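Local coordinates for protein exopolygalacturonate lyase (Vibrio vulnificus, PDB 5A29) that probably cleaves pectate by beta-elimination, acting as a manganese-binding exolytic polysaccharide lyase of family 2, at residues 335-340 and 417-422. Numbering follows the deposited sequence.
Sequences IVFNNA and LLPILR. With SRT (S,R meso-tartaric acid), chain D; EDO (1,2-ethanediol), chain F.
A buried helix-helix crossing, in which Pro419 of one helix packs against Val336, Phe337 and Ala340 of another, backs a pocket that holds a meso-tartrate. The short axes cross at 62° and approach to 8.9 Å. The proline ring points at the wider pi-type turn of 335-339, where Pro419 CG lies 3.3 Å from the carbonyl oxygen Val336 O, a polar atom met here by ring carbon. Pro419 CB reaches the methyl Ala340 CB at 4.0 Å, in keeping with the close backbones at this point. Phe337 adds its ring to the same proline: with CG anti to the backbone N (chi1 176°), the ring swings over, and Phe337 CD1 comes within 4.2 Å of Pro419 CG, the two rings meeting at a slant. No hydrogen bond joins the two segments; they meet by van der Waals packing round one proline.

The ligand lies at the same wide turn of helix 331-349. Ala340 N gives Ile335 O only a weak bond, and that same carbonyl oxygen, Ile335 O, lies 2.7 Å from tartrate O41, close enough that the tartrate acid group probably holds a proton and donates it to the carbonyl. Asn339 ND2 donates to tartrate O41 as well, at 3.1 Å, and its amide is further held by Ser238 and Glu343. On the second helix, Arg422 stretches away from the proline, has Leu418 CD2 over one face of its guanidinium, near the rim, and through Arg422 NH2 bonds almost straight (173°) to ethanediol O1 at 2.9 Å; its NE forms a salt bridge with Glu475.

Around the crossing, Val336 and Ile420 both touch Tyr367 of helix 353-370, while helices 430-442 and 467-480 pack on Leu417 and Leu421.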
loop_
_atom_site.group_PDB
_atom_site.type_symbol
_atom_site.label_atom_id
_atom_site.label_comp_id
_atom_site.label_asym_id
_atom_site.label_seq_id
_atom_site.Cartn_x
_atom_site.Cartn_y
_atom_site.Cartn_z
ATOM N N ILE A 335 6.432 3.596 6.169
ATOM C CA ILE A 335 6.207 4.763 7.040
ATOM C C ILE A 335 6.021 6.035 6.195
ATOM O O ILE A 335 5.003 6.732 6.372
ATOM C CB ILE A 335 7.394 4.965 7.981
ATOM C CG1 ILE A 335 7.472 3.789 8.967
ATOM C CG2 ILE A 335 7.286 6.318 8.712
ATOM C CD1 ILE A 335 8.848 3.810 9.681
ATOM N N VAL A 336 7.004 6.354 5.337
ATOM C CA VAL A 336 7.016 7.675 4.651
ATOM C C VAL A 336 6.256 7.679 3.319
ATOM O O VAL A 336 6.127 8.741 2.695
ATOM C CB VAL A 336 8.435 8.285 4.454
ATOM C CG1 VAL A 336 9.140 8.376 5.847
ATOM C CG2 VAL A 336 9.268 7.560 3.382
ATOM N N PHE A 337 5.852 6.507 2.860
ATOM C CA PHE A 337 5.082 6.437 1.629
ATOM C C PHE A 337 3.680 5.906 1.975
ATOM O O PHE A 337 2.727 6.695 2.002
ATOM C CB PHE A 337 5.794 5.546 0.571
ATOM C CG PHE A 337 4.997 5.365 -0.682
ATOM C CD1 PHE A 337 4.609 6.500 -1.457
ATOM C CD2 PHE A 337 4.652 4.089 -1.126
ATOM C CE1 PHE A 337 3.861 6.322 -2.657
ATOM C CE2 PHE A 337 3.884 3.897 -2.302
ATOM C CZ PHE A 337 3.512 5.028 -3.079
ATOM N N ASN A 338 3.522 4.597 2.289
ATOM C CA ASN A 338 2.184 4.046 2.408
ATOM C C ASN A 338 1.416 4.693 3.554
ATOM O O ASN A 338 0.329 5.256 3.334
ATOM C CB ASN A 338 2.178 2.495 2.619
ATOM C CG ASN A 338 2.905 1.775 1.492
ATOM O OD1 ASN A 338 4.089 1.536 1.624
ATOM N ND2 ASN A 338 2.265 1.614 0.340
ATOM N N ASN A 339 1.978 4.653 4.752
ATOM C CA ASN A 339 1.139 5.159 5.875
ATOM C C ASN A 339 1.041 6.697 5.837
ATOM O O ASN A 339 0.023 7.271 6.273
ATOM C CB ASN A 339 1.646 4.688 7.209
ATOM C CG ASN A 339 0.693 5.107 8.356
ATOM O OD1 ASN A 339 -0.474 4.665 8.405
ATOM N ND2 ASN A 339 1.181 6.004 9.202
ATOM N N ALA A 340 2.076 7.346 5.313
ATOM C CA ALA A 340 1.995 8.792 5.159
ATOM C C ALA A 340 0.816 9.183 4.247
ATOM O O ALA A 340 0.107 10.136 4.550
ATOM C CB ALA A 340 3.319 9.357 4.596
ATOM N N LEU A 417 8.106 11.254 -3.262
ATOM C CA LEU A 417 7.688 12.631 -3.580
ATOM C C LEU A 417 6.227 12.930 -3.293
ATOM O O LEU A 417 5.863 14.062 -2.831
ATOM C CB LEU A 417 8.052 12.957 -5.048
ATOM C CG LEU A 417 7.566 14.352 -5.544
ATOM C CD1 LEU A 417 8.346 15.479 -4.873
ATOM C CD2 LEU A 417 7.831 14.442 -7.059
ATOM N N LEU A 418 5.338 11.982 -3.637
ATOM C CA LEU A 418 3.912 12.275 -3.535
ATOM C C LEU A 418 3.408 12.727 -2.135
ATOM O O LEU A 418 2.611 13.669 -2.049
ATOM C CB LEU A 418 3.095 11.092 -4.070
ATOM C CG LEU A 418 1.549 11.343 -4.194
ATOM C CD1 LEU A 418 1.324 12.436 -5.250
ATOM C CD2 LEU A 418 0.953 10.043 -4.692
ATOM N N PRO A 419 3.819 12.034 -1.056
ATOM C CA PRO A 419 3.408 12.465 0.289
ATOM C C PRO A 419 3.953 13.848 0.623
ATOM O O PRO A 419 3.284 14.580 1.379
ATOM C CB PRO A 419 4.016 11.397 1.236
ATOM C CG PRO A 419 4.272 10.218 0.369
ATOM C CD PRO A 419 4.575 10.758 -1.018
ATOM N N ILE A 420 5.157 14.184 0.151
ATOM C CA ILE A 420 5.747 15.480 0.467
ATOM C C ILE A 420 4.870 16.564 -0.210
ATOM O O ILE A 420 4.557 17.585 0.398
ATOM C CB ILE A 420 7.183 15.551 -0.014
ATOM C CG1 ILE A 420 8.044 14.602 0.852
ATOM C CG2 ILE A 420 7.767 16.974 -0.017
ATOM C CD1 ILE A 420 9.329 14.386 0.166
ATOM N N LEU A 421 4.460 16.319 -1.448
ATOM C CA LEU A 421 3.586 17.269 -2.173
ATOM C C LEU A 421 2.203 17.320 -1.557
ATOM O O LEU A 421 1.651 18.449 -1.403
ATOM C CB LEU A 421 3.446 16.890 -3.675
ATOM C CG LEU A 421 4.785 17.048 -4.445
ATOM C CD1 LEU A 421 4.641 16.563 -5.926
ATOM C CD2 LEU A 421 5.341 18.493 -4.362
ATOM N N ARG A 422 1.630 16.184 -1.174
ATOM C CA ARG A 422 0.316 16.265 -0.537
ATOM C C ARG A 422 0.349 16.992 0.799
ATOM O O ARG A 422 -0.573 17.740 1.124
ATOM C CB ARG A 422 -0.344 14.918 -0.361
ATOM C CG ARG A 422 -0.760 14.368 -1.741
ATOM C CD ARG A 422 -1.509 13.061 -1.606
ATOM N NE ARG A 422 -1.927 12.604 -2.958
ATOM C CZ ARG A 422 -2.508 11.435 -3.164
ATOM N NH1 ARG A 422 -2.752 10.644 -2.114
ATOM N NH2 ARG A 422 -2.845 11.064 -4.410
HETATM O O1 SRT D . 4.626 4.530 11.298
HETATM O O11 SRT D . 5.580 5.910 12.681
HETATM C C1 SRT D . 4.729 5.665 11.816
HETATM C C2 SRT D . 3.651 6.646 11.400
HETATM O O2 SRT D . 2.922 6.750 12.572
HETATM C C3 SRT D . 3.946 8.088 10.920
HETATM O O3 SRT D . 5.291 8.474 11.068
HETATM C C4 SRT D . 3.565 8.434 9.491
HETATM O O4 SRT D . 3.078 9.595 9.407
HETATM O O41 SRT D . 3.706 7.603 8.522
HETATM C C1 EDO F . -2.820 13.390 -7.740
HETATM O O1 EDO F . -2.198 12.988 -6.526
HETATM C C2 EDO F . -4.308 13.594 -7.455
HETATM O O2 EDO F . -4.436 14.767 -6.637
#